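Local coordinates for protein nucleoside-diphosphate-sugar pyrophosphorylase (Vibrio cholerae, PDB 4EVW) that probably belongs to the nucleotidyltransferases that join a nucleoside triphosphate and a sugar phosphate into a nucleotide-activated sugar, releasing pyrophosphate, at residues S39-Y43 against P119-F123; F44-F49 against L70-Q74. The protein carries 1 engineered substitution. One frame throughout, in Å; residues are numbered along the deposited sequence.

Interaction 1. Residues S39-Y43 against P119-F123; sequences SFAAY and PNFVF
Residues 39-43 curl through tight turns just past helix 32-37, with Tyr43 N hydrogen-bonded to Phe40 O (2.8 Å). Residues 119-123 pass beside them as a mostly extended strand-like loop; Ser39 CA lies 4.6 Å from Pro119 CA, and Ala42 CA 7.3 Å from Val122 CA. Pro119 lies alongside Ser39, whose hydroxyl OG (chi1 m) is hydrogen-bonded to Ser36 O and to Arg118 N, one residue before Pro119. Asn120 turns its CB away and has positive phi (55/40), a kink after which the chain runs extended. Phe121 N then donates to Ser39 O (3.1 Å). A water bridges the backbones, donating to Ser39 O (2.6 Å) and Phe121 O (2.8 Å) and accepting from Ala42 N (3.0 Å). Phe121 (chi1 t) directs its CA-CB bond toward 39-43, its CD1 3.6 Å from Phe40 CD2, the rings oblique at 59°. Both rings also touch Leu174 of strand 174-177, so the contact ties the helix-to-strand connection of what is probably the Rossmann-like nucleotidyltransferase core to the loop between strands 116-117 and 132-138. Val122, its CB directed away, passes at the edge of the Tyr43 ring, with CA 3.4 Å from Tyr43 OH. Phe123 N donates to Tyr43 OH (3.0 Å, 163°), and the Phe123 ring (chi1 m) sets its edge toward the Tyr43 face in a T-shaped pair, centroids 5.0 Å apart.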
loop_
_atom_site.group_PDB
_atom_site.type_symbol
_atom_site.label_atom_id
_atom_site.label_comp_id
_atom_site.label_asym_id
_atom_site.label_seq_id
_atom_site.Cartn_x
_atom_site.Cartn_y
_atom_site.Cartn_z
ATOM N N SER A 39 -10.680 -6.387 -3.092
ATOM C CA SER A 39 -11.099 -5.353 -2.152
ATOM C C SER A 39 -11.664 -4.205 -2.974
ATOM O O SER A 39 -12.630 -3.554 -2.580
ATOM C CB SER A 39 -9.900 -4.809 -1.366
ATOM O OG SER A 39 -9.301 -5.796 -0.544
ATOM N N PHE A 40 -11.045 -3.971 -4.127
ATOM C CA PHE A 40 -11.418 -2.873 -5.017
ATOM C C PHE A 40 -12.336 -3.221 -6.183
ATOM O O PHE A 40 -12.351 -2.514 -7.195
ATOM C CB PHE A 40 -10.146 -2.238 -5.573
ATOM C CG PHE A 40 -9.179 -1.814 -4.512
ATOM C CD1 PHE A 40 -8.139 -2.651 -4.117
ATOM C CD2 PHE A 40 -9.325 -0.583 -3.888
ATOM C CE1 PHE A 40 -7.258 -2.259 -3.107
ATOM C CE2 PHE A 40 -8.454 -0.183 -2.884
ATOM C CZ PHE A 40 -7.421 -1.018 -2.491
ATOM N N ALA A 41 -13.100 -4.296 -6.048
ATOM C CA ALA A 41 -13.988 -4.732 -7.119
ATOM C C ALA A 41 -14.910 -3.638 -7.661
ATOM O O ALA A 41 -15.245 -3.641 -8.839
ATOM C CB ALA A 41 -14.819 -5.928 -6.647
ATOM N N ALA A 42 -15.322 -2.707 -6.812
ATOM C CA ALA A 42 -16.209 -1.636 -7.255
ATOM C C ALA A 42 -15.532 -0.705 -8.252
ATOM O O ALA A 42 -16.198 0.059 -8.949
ATOM C CB ALA A 42 -16.701 -0.834 -6.052
ATOM N N TYR A 43 -14.208 -0.790 -8.340
ATOM C CA TYR A 43 -13.445 0.084 -9.229
ATOM C C TYR A 43 -12.797 -0.588 -10.436
ATOM O O TYR A 43 -12.072 0.057 -11.200
ATOM C CB TYR A 43 -12.388 0.798 -8.393
ATOM C CG TYR A 43 -13.025 1.629 -7.307
ATOM C CD1 TYR A 43 -13.609 2.861 -7.606
ATOM C CD2 TYR A 43 -13.115 1.155 -5.996
ATOM C CE1 TYR A 43 -14.278 3.600 -6.629
ATOM C CE2 TYR A 43 -13.784 1.886 -5.011
ATOM C CZ TYR A 43 -14.359 3.109 -5.336
ATOM O OH TYR A 43 -15.012 3.836 -4.370
ATOM N N PRO A 119 -12.542 -5.867 2.292
ATOM C CA PRO A 119 -13.775 -6.163 1.556
ATOM C C PRO A 119 -14.684 -4.959 1.299
ATOM O O PRO A 119 -14.888 -4.119 2.176
ATOM C CB PRO A 119 -14.477 -7.196 2.438
ATOM C CG PRO A 119 -13.391 -7.779 3.277
ATOM C CD PRO A 119 -12.490 -6.613 3.564
ATOM N N ASN A 120 -15.233 -4.895 0.089
ATOM C CA ASN A 120 -16.169 -3.840 -0.289
ATOM C C ASN A 120 -15.641 -2.423 -0.086
ATOM O O ASN A 120 -16.372 -1.534 0.355
ATOM C CB ASN A 120 -17.475 -4.017 0.500
ATOM C CG ASN A 120 -18.003 -5.446 0.445
ATOM O OD1 ASN A 120 -18.028 -6.068 -0.615
ATOM N ND2 ASN A 120 -18.433 -5.968 1.592
ATOM N N PHE A 121 -14.373 -2.203 -0.406
ATOM C CA PHE A 121 -13.800 -0.877 -0.246
ATOM C C PHE A 121 -14.494 0.155 -1.131
ATOM O O PHE A 121 -14.807 -0.116 -2.286
ATOM C CB PHE A 121 -12.301 -0.894 -0.591
ATOM C CG PHE A 121 -11.655 0.469 -0.570
ATOM C CD1 PHE A 121 -11.596 1.255 -1.723
ATOM C CD2 PHE A 121 -11.127 0.977 0.612
ATOM C CE1 PHE A 121 -11.020 2.525 -1.695
ATOM C CE2 PHE A 121 -10.550 2.246 0.648
ATOM C CZ PHE A 121 -10.495 3.022 -0.506
ATOM N N VAL A 122 -14.739 1.334 -0.565
ATOM C CA VAL A 122 -15.316 2.465 -1.289
ATOM C C VAL A 122 -14.559 3.668 -0.735
ATOM O O VAL A 122 -14.386 3.780 0.478
ATOM C CB VAL A 122 -16.830 2.659 -1.017
ATOM C CG1 VAL A 122 -17.311 3.936 -1.705
ATOM C CG2 VAL A 122 -17.624 1.463 -1.541
ATOM N N PHE A 123 -14.082 4.551 -1.609
ATOM C CA PHE A 123 -13.337 5.720 -1.148
ATOM C C PHE A 123 -14.194 6.556 -0.211
ATOM O O PHE A 123 -15.387 6.736 -0.451
ATOM C CB PHE A 123 -12.890 6.586 -2.331
ATOM C CG PHE A 123 -11.730 6.016 -3.097
ATOM C CD1 PHE A 123 -10.436 6.089 -2.586
ATOM C CD2 PHE A 123 -11.934 5.380 -4.316
ATOM C CE1 PHE A 123 -9.362 5.537 -3.278
ATOM C CE2 PHE A 123 -10.865 4.822 -5.019
ATOM C CZ PHE A 123 -9.579 4.901 -4.499
HETATM O O HOH W 1 -14.631 -2.469 -3.878
#

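Interaction 2. Residues F44-F49 against L70-Q74; sequences FASTPF and LGIKQ
In this part of a Rossmann-like alpha/beta fold, two loops that lead from helices into the neighbouring parallel strands 49-54 and 75-80 meet at the strands' N-terminal ends. Residues 70-74 leave helix 59-70 through a Schellman motif at Gly71, whose positive phi (90/24) would press a CB against the preceding carbonyl. CA atoms pair Phe44 with Ile72 (4.4 Å), Ala45 with Lys73 (5.4 Å) and Pro48 with Gln74 (4.9 Å). Phe44 (chi1 m) lays its ring over Ile72 CG1, a CH-pi contact 3.7 Å from the centroid, with its CE2 3.9 Å from Leu70 CB; its carbonyl O accepts from Lys73 N (2.9 Å, 169°). Ala45 CA lies 4.1 Å from Lys73 CG. Here 44-49 bulges outward through Ser46, whose OG is hydrogen-bonded to Thr47 OG1 (3.2 Å). A water lies between Phe44 O (2.7 Å), Thr47 O (2.6 Å) and Gln74 N (2.9 Å), accepting from the last. Extended from Thr47 onward, the chain brings Pro48 CA to 3.2 Å from Gln74 O in a CA-H...O contact, and Phe49 N donates to that oxygen (3.0 Å). The Phe49 ring (chi1 m) covers Ile72, whose CD1 sits 4.2 Å from the centroid, 7° off the normal.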
loop_
_atom_site.group_PDB
_atom_site.type_symbol
_atom_site.label_atom_id
_atom_site.label_comp_id
_atom_site.label_asym_id
_atom_site.label_seq_id
_atom_site.Cartn_x
_atom_site.Cartn_y
_atom_site.Cartn_z
ATOM N N PHE A 44 -13.072 -1.875 -10.622
ATOM C CA PHE A 44 -12.491 -2.622 -11.734
ATOM C C PHE A 44 -12.814 -2.056 -13.113
ATOM O O PHE A 44 -12.003 -2.138 -14.031
ATOM C CB PHE A 44 -12.951 -4.087 -11.686
ATOM C CG PHE A 44 -12.309 -4.898 -10.593
ATOM C CD1 PHE A 44 -11.301 -4.358 -9.800
ATOM C CD2 PHE A 44 -12.690 -6.220 -10.385
ATOM C CE1 PHE A 44 -10.678 -5.125 -8.819
ATOM C CE2 PHE A 44 -12.076 -6.995 -9.406
ATOM C CZ PHE A 44 -11.067 -6.447 -8.621
ATOM N N ALA A 45 -14.003 -1.485 -13.261
ATOM C CA ALA A 45 -14.419 -0.960 -14.558
ATOM C C ALA A 45 -13.990 0.474 -14.852
ATOM O O ALA A 45 -13.889 0.868 -16.009
ATOM C CB ALA A 45 -15.941 -1.061 -14.673
ATOM N N SER A 46 -13.701 1.233 -13.803
ATOM C CA SER A 46 -13.402 2.657 -13.933
ATOM C C SER A 46 -12.030 3.197 -13.582
ATOM O O SER A 46 -11.633 4.265 -14.059
ATOM C CB SER A 46 -14.385 3.418 -13.051
ATOM O OG SER A 46 -14.127 3.114 -11.681
ATOM N N THR A 47 -11.319 2.479 -12.731
ATOM C CA THR A 47 -10.050 2.968 -12.222
ATOM C C THR A 47 -8.839 2.173 -12.667
ATOM O O THR A 47 -8.867 0.949 -12.678
ATOM C CB THR A 47 -10.123 2.962 -10.684
ATOM O OG1 THR A 47 -11.339 3.601 -10.276
ATOM C CG2 THR A 47 -8.936 3.678 -10.062
ATOM N N PRO A 48 -7.755 2.863 -13.047
ATOM C CA PRO A 48 -6.572 2.112 -13.470
ATOM C C PRO A 48 -5.854 1.502 -12.268
ATOM O O PRO A 48 -5.900 2.048 -11.161
ATOM C CB PRO A 48 -5.729 3.167 -14.185
ATOM C CG PRO A 48 -6.101 4.437 -13.478
ATOM C CD PRO A 48 -7.592 4.307 -13.297
ATOM N N PHE A 49 -5.216 0.358 -12.490
ATOM C CA PHE A 49 -4.448 -0.331 -11.454
ATOM C C PHE A 49 -3.013 -0.458 -11.938
ATOM O O PHE A 49 -2.768 -0.741 -13.112
ATOM C CB PHE A 49 -4.965 -1.759 -11.206
ATOM C CG PHE A 49 -6.243 -1.826 -10.433
ATOM C CD1 PHE A 49 -7.431 -1.371 -10.991
ATOM C CD2 PHE A 49 -6.259 -2.346 -9.140
ATOM C CE1 PHE A 49 -8.620 -1.431 -10.277
ATOM C CE2 PHE A 49 -7.443 -2.410 -8.415
ATOM C CZ PHE A 49 -8.627 -1.951 -8.985
ATOM N N LEU A 70 -10.172 -11.074 -13.404
ATOM C CA LEU A 70 -10.986 -10.364 -12.421
ATOM C C LEU A 70 -11.866 -9.331 -13.103
ATOM O O LEU A 70 -12.840 -8.847 -12.527
ATOM C CB LEU A 70 -10.087 -9.673 -11.396
ATOM C CG LEU A 70 -9.438 -10.602 -10.373
ATOM C CD1 LEU A 70 -8.367 -9.867 -9.583
ATOM C CD2 LEU A 70 -10.515 -11.134 -9.449
ATOM N N GLY A 71 -11.514 -8.995 -14.336
ATOM C CA GLY A 71 -12.280 -8.015 -15.074
ATOM C C GLY A 71 -11.774 -6.600 -14.869
ATOM O O GLY A 71 -12.530 -5.649 -15.029
ATOM N N ILE A 72 -10.506 -6.445 -14.505
ATOM C CA ILE A 72 -9.966 -5.098 -14.331
ATOM C C ILE A 72 -9.744 -4.589 -15.752
ATOM O O ILE A 72 -8.928 -5.124 -16.496
ATOM C CB ILE A 72 -8.645 -5.122 -13.533
ATOM C CG1 ILE A 72 -8.917 -5.653 -12.120
ATOM C CG2 ILE A 72 -8.061 -3.718 -13.442
ATOM C CD1 ILE A 72 -7.680 -5.797 -11.247
ATOM N N LYS A 73 -10.492 -3.557 -16.125
ATOM C CA LYS A 73 -10.436 -3.034 -17.482
ATOM C C LYS A 73 -9.208 -2.229 -17.882
ATOM O O LYS A 73 -8.859 -2.184 -19.060
ATOM C CB LYS A 73 -11.721 -2.253 -17.767
ATOM C CG LYS A 73 -12.959 -3.151 -17.712
ATOM C CD LYS A 73 -12.739 -4.404 -18.572
ATOM C CE LYS A 73 -13.875 -5.415 -18.449
ATOM N NZ LYS A 73 -13.605 -6.635 -19.274
ATOM N N GLN A 74 -8.552 -1.586 -16.924
ATOM C CA GLN A 74 -7.347 -0.839 -17.249
ATOM C C GLN A 74 -6.291 -1.088 -16.194
ATOM O O GLN A 74 -6.458 -0.726 -15.028
ATOM C CB GLN A 74 -7.623 0.665 -17.352
ATOM C CG GLN A 74 -8.272 1.107 -18.656
ATOM C CD GLN A 74 -7.505 0.656 -19.899
ATOM O OE1 GLN A 74 -6.295 0.875 -20.021
ATOM N NE2 GLN A 74 -8.216 0.034 -20.833
HETATM O O HOH W 2 -9.896 -0.546 -14.513
#

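Overall arrangement
Residues 39-43 and 44-49 are consecutive, together making up most of the connection from helix 32-37 into strand 49-54, so the two contacts share one continuous loop and have centres about 11 Å apart. Along the chain, both segments of interaction 2 fall between those of interaction 1: 70-74 comes next, before strand 75-80; residues 119-123 follow much later, before strand 132-138. The contacts meet where Phe40 CB packs on Phe49 CZ at 3.7 Å, and both reach Ile2 of strand 2-5. One loop thus joins the parallel strands of the probable nucleotide-binding half, through Phe40, to strand 174-177, and through its partner 119-123 to strand 132-138, as structural packing within a single chain.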